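Local coordinates for putative acyl-[acyl-carrier-protein]--UDP-N-acetylglucosamine O-acyltransferase (Bacteroides fragilis, PDB 4R36) that probably transfers an acyl chain from acyl carrier protein to UDP-N-acetylglucosamine, as expected of an LpxA-type acyltransferase with a left-handed beta-helix, at residues A[140-146]-A[158-164]; A[101-107]-A[124-130]; A[172-178]-A[190-194]. All blocks are in the same frame, centred on the assembly; numbering follows the deposited sequence.

Contact 1 (A[140-146]-A[158-164]); sequences ALIGNGC and IIIDDNA
Strand 141-142 runs parallel to strand 159-160, one coil above the other in a left-handed beta-helix, and the backbone bonds alternate as such a ladder requires. L141 uses both of its polar main-chain atoms: its N donates to I158 O, and its O takes the N-H of I160 at 2.8 Å. G143 N then reaches I160 O at 2.9 Å, and beyond the corner N163 N donates to N144 O.

A side chain continues the ladder at the turn. D162 OD1 accepts from N144 N at 2.8 Å, the donor standing 53° above the carboxylate plane. D162 CG is anti to its own carbonyl carbon (chi1 -66°), which carries the carboxylate back beside N144; N144 ND2 adds a weak bond to D162 OD2, while N144 OD1 accepts from N126 N on the preceding coil. Two waters also donate to G145 O; one bridges it to A164 O, the other to N163 ND2.

Apolar side chains pair across the two coils. I142 and I160 lie side by side, meeting CG1 to CG1 at 4.1 Å, and C146 SG touches I160 CG2 at 3.7 Å. On the other face L141 CD2 meets I159 CG2.

I142 and I160 both pack on M154 of strand 153-154; I160 also touches M172 and V178, and D161 OD2 is hydrogen-bonded to Y261 OH and forms a salt bridge with R177 of strand 177-178.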
loop_
_atom_site.group_PDB
_atom_site.type_symbol
_atom_site.label_atom_id
_atom_site.label_comp_id
_atom_site.label_asym_id
_atom_site.label_seq_id
_atom_site.Cartn_x
_atom_site.Cartn_y
_atom_site.Cartn_z
ATOM N N ALA A 140 0.523 -0.559 -19.345
ATOM C CA ALA A 140 1.352 -1.609 -18.839
ATOM C C ALA A 140 1.010 -2.928 -19.502
ATOM O O ALA A 140 -0.084 -3.117 -20.066
ATOM C CB ALA A 140 1.154 -1.739 -17.347
ATOM N N LEU A 141 1.985 -3.813 -19.526
ATOM C CA LEU A 141 1.873 -5.128 -20.104
ATOM C C LEU A 141 2.370 -6.174 -19.083
ATOM O O LEU A 141 3.543 -6.130 -18.720
ATOM C CB LEU A 141 2.723 -5.262 -21.375
ATOM C CG LEU A 141 2.721 -6.697 -21.962
ATOM C CD1 LEU A 141 1.368 -7.146 -22.453
ATOM C CD2 LEU A 141 3.776 -6.812 -23.091
ATOM N N ILE A 142 1.485 -7.082 -18.679
ATOM C CA ILE A 142 1.827 -8.257 -17.896
ATOM C C ILE A 142 1.610 -9.466 -18.763
ATOM O O ILE A 142 0.566 -9.569 -19.433
ATOM C CB ILE A 142 1.000 -8.348 -16.604
ATOM C CG1 ILE A 142 1.275 -7.097 -15.758
ATOM C CG2 ILE A 142 1.305 -9.592 -15.829
ATOM C CD1 ILE A 142 0.531 -7.089 -14.417
ATOM N N GLY A 143 2.577 -10.384 -18.756
ATOM C CA GLY A 143 2.442 -11.660 -19.503
ATOM C C GLY A 143 1.580 -12.706 -18.796
ATOM O O GLY A 143 0.440 -12.393 -18.344
ATOM N N ASN A 144 2.118 -13.925 -18.720
ATOM C CA ASN A 144 1.391 -15.104 -18.268
ATOM C C ASN A 144 2.093 -15.742 -17.152
ATOM O O ASN A 144 3.347 -15.712 -17.057
ATOM C CB ASN A 144 1.270 -16.143 -19.393
ATOM C CG ASN A 144 0.777 -15.531 -20.665
ATOM O OD1 ASN A 144 -0.312 -14.916 -20.730
ATOM N ND2 ASN A 144 1.554 -15.703 -21.716
ATOM N N GLY A 145 1.322 -16.344 -16.268
ATOM C CA GLY A 145 1.936 -17.154 -15.222
ATOM C C GLY A 145 2.664 -16.385 -14.103
ATOM O O GLY A 145 3.455 -16.973 -13.382
ATOM N N CYS A 146 2.369 -15.117 -13.945
ATOM C CA CYS A 146 3.041 -14.222 -12.975
ATOM C C CYS A 146 2.290 -14.194 -11.662
ATOM O O CYS A 146 1.074 -14.404 -11.580
ATOM C CB CYS A 146 3.148 -12.775 -13.532
ATOM S SG CYS A 146 4.129 -12.629 -15.033
ATOM N N ILE A 158 5.085 -0.262 -18.324
ATOM C CA ILE A 158 5.993 -1.313 -17.934
ATOM C C ILE A 158 5.681 -2.604 -18.679
ATOM O O ILE A 158 4.643 -2.740 -19.357
ATOM C CB ILE A 158 5.964 -1.579 -16.409
ATOM C CG1 ILE A 158 4.602 -2.051 -15.910
ATOM C CG2 ILE A 158 6.426 -0.330 -15.671
ATOM C CD1 ILE A 158 4.265 -3.541 -15.994
ATOM N N ILE A 159 6.635 -3.523 -18.629
ATOM C CA ILE A 159 6.499 -4.818 -19.190
ATOM C C ILE A 159 6.959 -5.877 -18.200
ATOM O O ILE A 159 8.071 -5.822 -17.663
ATOM C CB ILE A 159 7.281 -4.982 -20.502
ATOM C CG1 ILE A 159 6.753 -3.990 -21.558
ATOM C CG2 ILE A 159 7.242 -6.459 -21.019
ATOM C CD1 ILE A 159 7.670 -3.996 -22.799
ATOM N N ILE A 160 6.121 -6.886 -17.986
ATOM C CA ILE A 160 6.494 -8.025 -17.158
ATOM C C ILE A 160 6.389 -9.265 -18.070
ATOM O O ILE A 160 5.331 -9.546 -18.649
ATOM C CB ILE A 160 5.604 -8.259 -15.929
ATOM C CG1 ILE A 160 5.284 -7.040 -15.079
ATOM C CG2 ILE A 160 6.044 -9.497 -15.106
ATOM C CD1 ILE A 160 6.365 -6.385 -14.397
ATOM N N ASP A 161 7.505 -9.968 -18.177
ATOM C CA ASP A 161 7.592 -11.199 -18.988
ATOM C C ASP A 161 6.954 -12.376 -18.225
ATOM O O ASP A 161 6.687 -12.291 -17.036
ATOM C CB ASP A 161 9.035 -11.545 -19.353
ATOM C CG ASP A 161 9.694 -10.555 -20.295
ATOM O OD1 ASP A 161 9.168 -9.446 -20.609
ATOM O OD2 ASP A 161 10.870 -10.829 -20.708
ATOM N N ASP A 162 6.784 -13.502 -18.887
ATOM C CA ASP A 162 6.131 -14.624 -18.246
ATOM C C ASP A 162 6.832 -15.183 -17.025
ATOM O O ASP A 162 8.075 -15.246 -16.928
ATOM C CB ASP A 162 5.972 -15.738 -19.266
ATOM C CG ASP A 162 5.015 -15.357 -20.409
ATOM O OD1 ASP A 162 4.358 -14.250 -20.408
ATOM O OD2 ASP A 162 5.002 -16.133 -21.413
ATOM N N ASN A 163 6.048 -15.711 -16.124
ATOM C CA ASN A 163 6.546 -16.490 -14.988
ATOM C C ASN A 163 7.327 -15.738 -13.900
ATOM O O ASN A 163 8.111 -16.324 -13.186
ATOM C CB ASN A 163 7.331 -17.740 -15.430
ATOM C CG ASN A 163 6.639 -18.516 -16.520
ATOM O OD1 ASN A 163 7.154 -18.684 -17.612
ATOM N ND2 ASN A 163 5.447 -18.916 -16.233
ATOM N N ALA A 164 7.105 -14.450 -13.759
ATOM C CA ALA A 164 7.822 -13.670 -12.799
ATOM C C ALA A 164 7.094 -13.772 -11.470
ATOM O O ALA A 164 5.894 -13.980 -11.446
ATOM C CB ALA A 164 7.859 -12.196 -13.252
HETATM O O HOH W 1 5.048 -16.918 -11.291
HETATM O O HOH W 2 4.212 -19.452 -13.802
#

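Contact 2 (A[101-107]-A[124-130])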
loop_
_atom_site.group_PDB
_atom_site.type_symbol
_atom_site.label_atom_id
_atom_site.label_comp_id
_atom_site.label_asym_id
_atom_site.label_seq_id
_atom_site.Cartn_x
_atom_site.Cartn_y
_atom_site.Cartn_z
ATOM N N GLY A 101 -6.708 -11.453 -19.727
ATOM C CA GLY A 101 -6.892 -12.711 -20.494
ATOM C C GLY A 101 -7.733 -13.724 -19.759
ATOM O O GLY A 101 -8.861 -13.423 -19.353
ATOM N N ASP A 102 -7.183 -14.912 -19.614
ATOM C CA ASP A 102 -7.880 -16.054 -19.037
ATOM C C ASP A 102 -7.292 -16.530 -17.766
ATOM O O ASP A 102 -6.029 -16.483 -17.567
ATOM C CB ASP A 102 -7.835 -17.262 -19.999
ATOM C CG ASP A 102 -8.383 -16.938 -21.392
ATOM O OD1 ASP A 102 -9.262 -16.099 -21.552
ATOM O OD2 ASP A 102 -7.872 -17.564 -22.327
ATOM N N ASN A 103 -8.171 -17.050 -16.909
ATOM C CA ASN A 103 -7.761 -17.762 -15.754
ATOM C C ASN A 103 -6.925 -16.910 -14.777
ATOM O O ASN A 103 -6.080 -17.441 -14.066
ATOM C CB ASN A 103 -6.964 -19.028 -16.128
ATOM C CG ASN A 103 -7.674 -19.884 -17.159
ATOM O OD1 ASN A 103 -7.091 -20.298 -18.161
ATOM N ND2 ASN A 103 -8.926 -20.108 -16.940
ATOM N N ASN A 104 -7.236 -15.628 -14.633
ATOM C CA ASN A 104 -6.492 -14.796 -13.690
ATOM C C ASN A 104 -7.253 -14.716 -12.400
ATOM O O ASN A 104 -8.500 -14.788 -12.396
ATOM C CB ASN A 104 -6.369 -13.389 -14.253
ATOM C CG ASN A 104 -5.497 -13.335 -15.500
ATOM O OD1 ASN A 104 -4.289 -13.509 -15.422
ATOM N ND2 ASN A 104 -6.128 -13.153 -16.695
ATOM N N LEU A 105 -6.508 -14.426 -11.343
ATOM C CA LEU A 105 -7.045 -14.157 -10.048
ATOM C C LEU A 105 -6.746 -12.709 -9.741
ATOM O O LEU A 105 -5.589 -12.363 -9.549
ATOM C CB LEU A 105 -6.411 -15.081 -9.016
ATOM C CG LEU A 105 -6.622 -16.595 -9.303
ATOM C CD1 LEU A 105 -5.754 -17.457 -8.408
ATOM C CD2 LEU A 105 -8.091 -16.938 -9.145
ATOM N N ILE A 106 -7.766 -11.853 -9.792
ATOM C CA ILE A 106 -7.672 -10.436 -9.618
ATOM C C ILE A 106 -8.266 -10.106 -8.218
ATOM O O ILE A 106 -9.477 -10.070 -7.998
ATOM C CB ILE A 106 -8.468 -9.670 -10.712
ATOM C CG1 ILE A 106 -8.071 -10.162 -12.128
ATOM C CG2 ILE A 106 -8.313 -8.185 -10.549
ATOM C CD1 ILE A 106 -6.644 -9.985 -12.510
ATOM N N ARG A 107 -7.365 -9.875 -7.256
ATOM C CA ARG A 107 -7.764 -9.827 -5.848
ATOM C C ARG A 107 -8.353 -8.477 -5.483
ATOM O O ARG A 107 -8.457 -7.548 -6.289
ATOM C CB ARG A 107 -6.538 -10.206 -4.963
ATOM C CG ARG A 107 -6.028 -11.659 -5.139
ATOM C CD ARG A 107 -7.081 -12.736 -4.891
ATOM N NE ARG A 107 -7.685 -12.602 -3.568
ATOM C CZ ARG A 107 -7.824 -13.586 -2.676
ATOM N NH1 ARG A 107 -7.504 -14.860 -2.968
ATOM N NH2 ARG A 107 -8.359 -13.308 -1.498
ATOM N N VAL A 124 -3.132 -7.435 -19.393
ATOM C CA VAL A 124 -2.725 -8.539 -18.533
ATOM C C VAL A 124 -3.082 -9.846 -19.260
ATOM O O VAL A 124 -4.162 -9.942 -19.841
ATOM C CB VAL A 124 -3.473 -8.490 -17.222
ATOM C CG1 VAL A 124 -3.182 -9.698 -16.328
ATOM C CG2 VAL A 124 -3.122 -7.248 -16.423
ATOM N N GLY A 125 -2.124 -10.784 -19.313
ATOM C CA GLY A 125 -2.239 -12.078 -20.000
ATOM C C GLY A 125 -3.074 -13.117 -19.265
ATOM O O GLY A 125 -4.174 -12.806 -18.757
ATOM N N ASN A 126 -2.532 -14.338 -19.184
ATOM C CA ASN A 126 -3.292 -15.453 -18.655
ATOM C C ASN A 126 -2.657 -16.028 -17.398
ATOM O O ASN A 126 -1.423 -15.974 -17.244
ATOM C CB ASN A 126 -3.354 -16.541 -19.702
ATOM C CG ASN A 126 -3.835 -16.044 -21.038
ATOM O OD1 ASN A 126 -4.832 -15.274 -21.160
ATOM N ND2 ASN A 126 -3.148 -16.464 -22.064
ATOM N N ASN A 127 -3.472 -16.594 -16.509
ATOM C CA ASN A 127 -2.943 -17.425 -15.408
ATOM C C ASN A 127 -2.049 -16.584 -14.453
ATOM O O ASN A 127 -1.084 -17.112 -13.910
ATOM C CB ASN A 127 -2.170 -18.658 -15.905
ATOM C CG ASN A 127 -2.967 -19.450 -16.953
ATOM O OD1 ASN A 127 -3.975 -19.958 -16.665
ATOM N ND2 ASN A 127 -2.465 -19.552 -18.132
ATOM N N ASN A 128 -2.434 -15.341 -14.227
ATOM C CA ASN A 128 -1.757 -14.529 -13.252
ATOM C C ASN A 128 -2.493 -14.455 -11.973
ATOM O O ASN A 128 -3.736 -14.490 -11.950
ATOM C CB ASN A 128 -1.596 -13.134 -13.819
ATOM C CG ASN A 128 -0.793 -13.134 -15.094
ATOM O OD1 ASN A 128 0.459 -13.344 -15.079
ATOM N ND2 ASN A 128 -1.486 -12.829 -16.205
ATOM N N LEU A 129 -1.747 -14.233 -10.905
ATOM C CA LEU A 129 -2.298 -13.834 -9.609
ATOM C C LEU A 129 -1.834 -12.429 -9.255
ATOM O O LEU A 129 -0.649 -12.176 -9.067
ATOM C CB LEU A 129 -1.857 -14.797 -8.547
ATOM C CG LEU A 129 -2.102 -14.454 -7.106
ATOM C CD1 LEU A 129 -3.571 -14.127 -6.820
ATOM C CD2 LEU A 129 -1.586 -15.515 -6.159
ATOM N N LEU A 130 -2.776 -11.528 -9.168
ATOM C CA LEU A 130 -2.527 -10.153 -8.762
ATOM C C LEU A 130 -3.159 -10.011 -7.411
ATOM O O LEU A 130 -4.345 -9.905 -7.273
ATOM C CB LEU A 130 -3.080 -9.146 -9.758
ATOM C CG LEU A 130 -2.638 -9.254 -11.267
ATOM C CD1 LEU A 130 -3.149 -8.028 -12.018
ATOM C CD2 LEU A 130 -1.117 -9.309 -11.411
#
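N104 and N128 lie side by side as successive rungs of an asparagine ladder inside a corner of the beta-helix, their amides nearly coplanar, 4° apart. N104 OD1 accepts two bonds from the coil beside it, from N128 N at 2.9 Å and from N128 ND2 at 3.0 Å, while N104 ND2 donates to G125 O at 2.9 Å, with that oxygen in its amide plane. Both ends of the amide are thus gripped, which fixes its rotation. N104 CG is anti to its own carbonyl carbon (chi1 -67°), which directs the amide at the neighbouring coil.

At the outer bend N126 OD1 accepts from D102 N at 2.8 Å, and D102 O takes N127 N. Further on, L105 N and L105 O bind N128 O and L130 N, and R107 N binds L130 O. On one face of the sheet I106 CD1 meets L130 CD1 at 4.0 Å; on the other L129 CD1 lies against L105 CB.

The next shell repeats the pattern: N74 OD1 accepts from N104 N, N128 OD1 from C146 N, and D102 OD1 from N72 N. R107 turns outward to I85 O of the second subunit and makes a cation-pi contact with F77. In the N104/N128 ladder, buried amides act as donor and acceptor at once and satisfy main-chain groups; neutral amides link coil to coil there.

Contact 3 (A[172-178]-A[190-194])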
loop_
_atom_site.group_PDB
_atom_site.type_symbol
_atom_site.label_atom_id
_atom_site.label_comp_id
_atom_site.label_asym_id
_atom_site.label_seq_id
_atom_site.Cartn_x
_atom_site.Cartn_y
_atom_site.Cartn_z
ATOM N N MET A 172 7.833 -0.345 -9.226
ATOM C CA MET A 172 8.392 -0.592 -10.545
ATOM C C MET A 172 8.171 0.698 -11.294
ATOM O O MET A 172 7.024 1.063 -11.573
ATOM C CB MET A 172 7.605 -1.726 -11.226
ATOM C CG MET A 172 8.004 -1.894 -12.639
ATOM S SD MET A 172 7.575 -3.465 -13.342
ATOM C CE MET A 172 8.597 -3.432 -14.814
ATOM N N HIS A 173 9.250 1.400 -11.551
ATOM C CA HIS A 173 9.213 2.630 -12.254
ATOM C C HIS A 173 8.718 2.545 -13.725
ATOM O O HIS A 173 8.904 1.529 -14.395
ATOM C CB HIS A 173 10.631 3.137 -12.276
ATOM C CG HIS A 173 10.744 4.592 -12.490
ATOM N ND1 HIS A 173 11.032 5.150 -13.710
ATOM C CD2 HIS A 173 10.656 5.622 -11.611
ATOM C CE1 HIS A 173 11.079 6.467 -13.600
ATOM N NE2 HIS A 173 10.860 6.775 -12.336
ATOM N N GLN A 174 8.188 3.652 -14.255
ATOM C CA GLN A 174 7.669 3.659 -15.657
ATOM C C GLN A 174 8.675 3.189 -16.656
ATOM O O GLN A 174 9.891 3.430 -16.522
ATOM C CB GLN A 174 7.078 5.049 -16.095
ATOM C CG GLN A 174 8.002 6.185 -15.824
ATOM C CD GLN A 174 7.418 7.503 -16.279
ATOM O OE1 GLN A 174 6.232 7.587 -16.605
ATOM N NE2 GLN A 174 8.264 8.535 -16.325
ATOM N N PHE A 175 8.182 2.492 -17.663
ATOM C CA PHE A 175 8.974 2.030 -18.789
ATOM C C PHE A 175 9.967 0.891 -18.436
ATOM O O PHE A 175 10.833 0.549 -19.267
ATOM C CB PHE A 175 9.786 3.171 -19.486
ATOM C CG PHE A 175 8.985 4.377 -19.866
ATOM C CD1 PHE A 175 8.053 4.302 -20.894
ATOM C CD2 PHE A 175 9.170 5.583 -19.219
ATOM C CE1 PHE A 175 7.292 5.427 -21.277
ATOM C CE2 PHE A 175 8.387 6.712 -19.565
ATOM C CZ PHE A 175 7.462 6.632 -20.607
ATOM N N CYS A 176 9.949 0.386 -17.222
ATOM C CA CYS A 176 10.847 -0.740 -16.892
ATOM C C CYS A 176 10.319 -2.074 -17.364
ATOM O O CYS A 176 9.114 -2.244 -17.625
ATOM C CB CYS A 176 11.110 -0.784 -15.388
ATOM S SG CYS A 176 12.153 0.661 -14.964
ATOM N N ARG A 177 11.219 -3.043 -17.458
ATOM C CA ARG A 177 10.882 -4.376 -17.855
ATOM C C ARG A 177 11.499 -5.390 -16.898
ATOM O O ARG A 177 12.653 -5.234 -16.453
ATOM C CB ARG A 177 11.411 -4.648 -19.298
ATOM C CG ARG A 177 11.035 -6.026 -19.746
ATOM C CD ARG A 177 11.323 -6.215 -21.229
ATOM N NE ARG A 177 11.104 -7.568 -21.689
ATOM C CZ ARG A 177 11.607 -8.071 -22.796
ATOM N NH1 ARG A 177 12.343 -7.290 -23.648
ATOM N NH2 ARG A 177 11.371 -9.361 -23.055
ATOM N N VAL A 178 10.698 -6.403 -16.542
ATOM C CA VAL A 178 11.091 -7.531 -15.715
ATOM C C VAL A 178 11.066 -8.820 -16.548
ATOM O O VAL A 178 10.042 -9.206 -17.155
ATOM C CB VAL A 178 10.133 -7.697 -14.498
ATOM C CG1 VAL A 178 10.436 -8.929 -13.674
ATOM C CG2 VAL A 178 10.163 -6.440 -13.630
ATOM N N PHE A 190 12.797 -0.105 -8.105
ATOM C CA PHE A 190 13.794 -0.120 -9.148
ATOM C C PHE A 190 13.388 0.734 -10.320
ATOM O O PHE A 190 12.158 0.895 -10.577
ATOM C CB PHE A 190 14.082 -1.537 -9.643
ATOM C CG PHE A 190 12.884 -2.272 -10.169
ATOM C CD1 PHE A 190 12.009 -2.919 -9.324
ATOM C CD2 PHE A 190 12.715 -2.446 -11.534
ATOM C CE1 PHE A 190 10.883 -3.644 -9.841
ATOM C CE2 PHE A 190 11.649 -3.185 -12.073
ATOM C CZ PHE A 190 10.705 -3.793 -11.215
ATOM N N SER A 191 14.386 1.280 -11.011
ATOM C CA SER A 191 14.109 2.068 -12.222
ATOM C C SER A 191 15.002 1.665 -13.413
ATOM O O SER A 191 15.182 2.433 -14.386
ATOM C CB SER A 191 14.275 3.530 -11.899
ATOM O OG SER A 191 15.608 3.673 -11.442
ATOM N N LYS A 192 15.497 0.433 -13.367
ATOM C CA LYS A 192 16.193 -0.210 -14.468
ATOM C C LYS A 192 15.542 -1.529 -14.731
ATOM O O LYS A 192 14.687 -1.932 -13.954
ATOM C CB LYS A 192 17.657 -0.343 -14.089
ATOM C CG LYS A 192 18.283 1.058 -13.968
ATOM C CD LYS A 192 19.646 1.180 -14.579
ATOM C CE LYS A 192 20.349 2.510 -14.336
ATOM N NZ LYS A 192 19.411 3.645 -14.437
ATOM N N ASP A 193 15.947 -2.211 -15.795
ATOM C CA ASP A 193 15.385 -3.481 -16.120
ATOM C C ASP A 193 15.975 -4.613 -15.229
ATOM O O ASP A 193 17.163 -4.582 -14.784
ATOM C CB ASP A 193 15.613 -3.777 -17.602
ATOM C CG ASP A 193 14.925 -2.783 -18.531
ATOM O OD1 ASP A 193 13.877 -2.195 -18.209
ATOM O OD2 ASP A 193 15.496 -2.510 -19.625
ATOM N N ILE A 194 15.174 -5.656 -15.006
ATOM C CA ILE A 194 15.606 -6.835 -14.257
ATOM C C ILE A 194 15.705 -8.039 -15.165
ATOM O O ILE A 194 14.696 -8.509 -15.668
ATOM C CB ILE A 194 14.684 -7.121 -13.096
ATOM C CG1 ILE A 194 14.592 -5.856 -12.209
ATOM C CG2 ILE A 194 15.178 -8.290 -12.274
ATOM C CD1 ILE A 194 13.751 -6.063 -11.004
HETATM O O HOH W 3 12.526 -1.112 -20.191
#
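Near the C-terminal end of the beta-helix, the coil of 172-178 is followed by the last one, where 190-194 cuts the corner and the register shifts by two residues. F190 is buried inside the corner, against the preceding coil. Its CG sits between the backbone N and the carbonyl carbon (chi1 58°), turning the ring toward M172 and V178 of that coil. M172 CA lies over one face, 4.2 Å from the ring centroid, and I194 CD1 covers the opposite face. M172 CG and V178 CG2 each approach F190 CZ to 3.6 Å, and M172 SD stands obliquely to the ring in a Met-aromatic contact.

Polar bonds close the corner on both flanks. H173 N donates to F190 O at 3.1 Å, while S191 CB rests over a face of the H173 imidazole. Past the type II turn from H173 to C176, D193 OD1 accepts from R177 N at 2.9 Å, the donor 36° out of the carboxylate plane, and a water joins this oxygen to F175 O. I194 N then binds R177 O. D193 OD2 is held by S269 and R271, from the C-terminal part of the chain.

Two single backbone bridges, the first parallel, separated by a turn and a register shift, here mark the end of a left-handed beta-helix, where coils give way to the C-terminal helices.

How the contacts relate
The three contacts sample one prism at successive levels, contact 2 nearest the N-terminus and contact 3 nearest the C-terminal helices. Contacts 2 and 1, with centres 10 Å apart, share an asparagine corner: C146 N meets N128 OD1 at 2.8 Å. Contacts 1 and 3, 12 Å apart between centres, join through D161 N and V178 O, 2.8 Å apart; contacts 2 and 3 do not touch, their nearest atoms being about 11 Å apart. Residues N127, G145 and C146 line a pocket holding 2-(2-methoxyethoxy)ethanol, probably from the crystallisation liquor. Q174, within segment 172-178, binds UDP-N-acetylglucosamine in another structure of this protein, and its side chain is about 5 Å from that of I158.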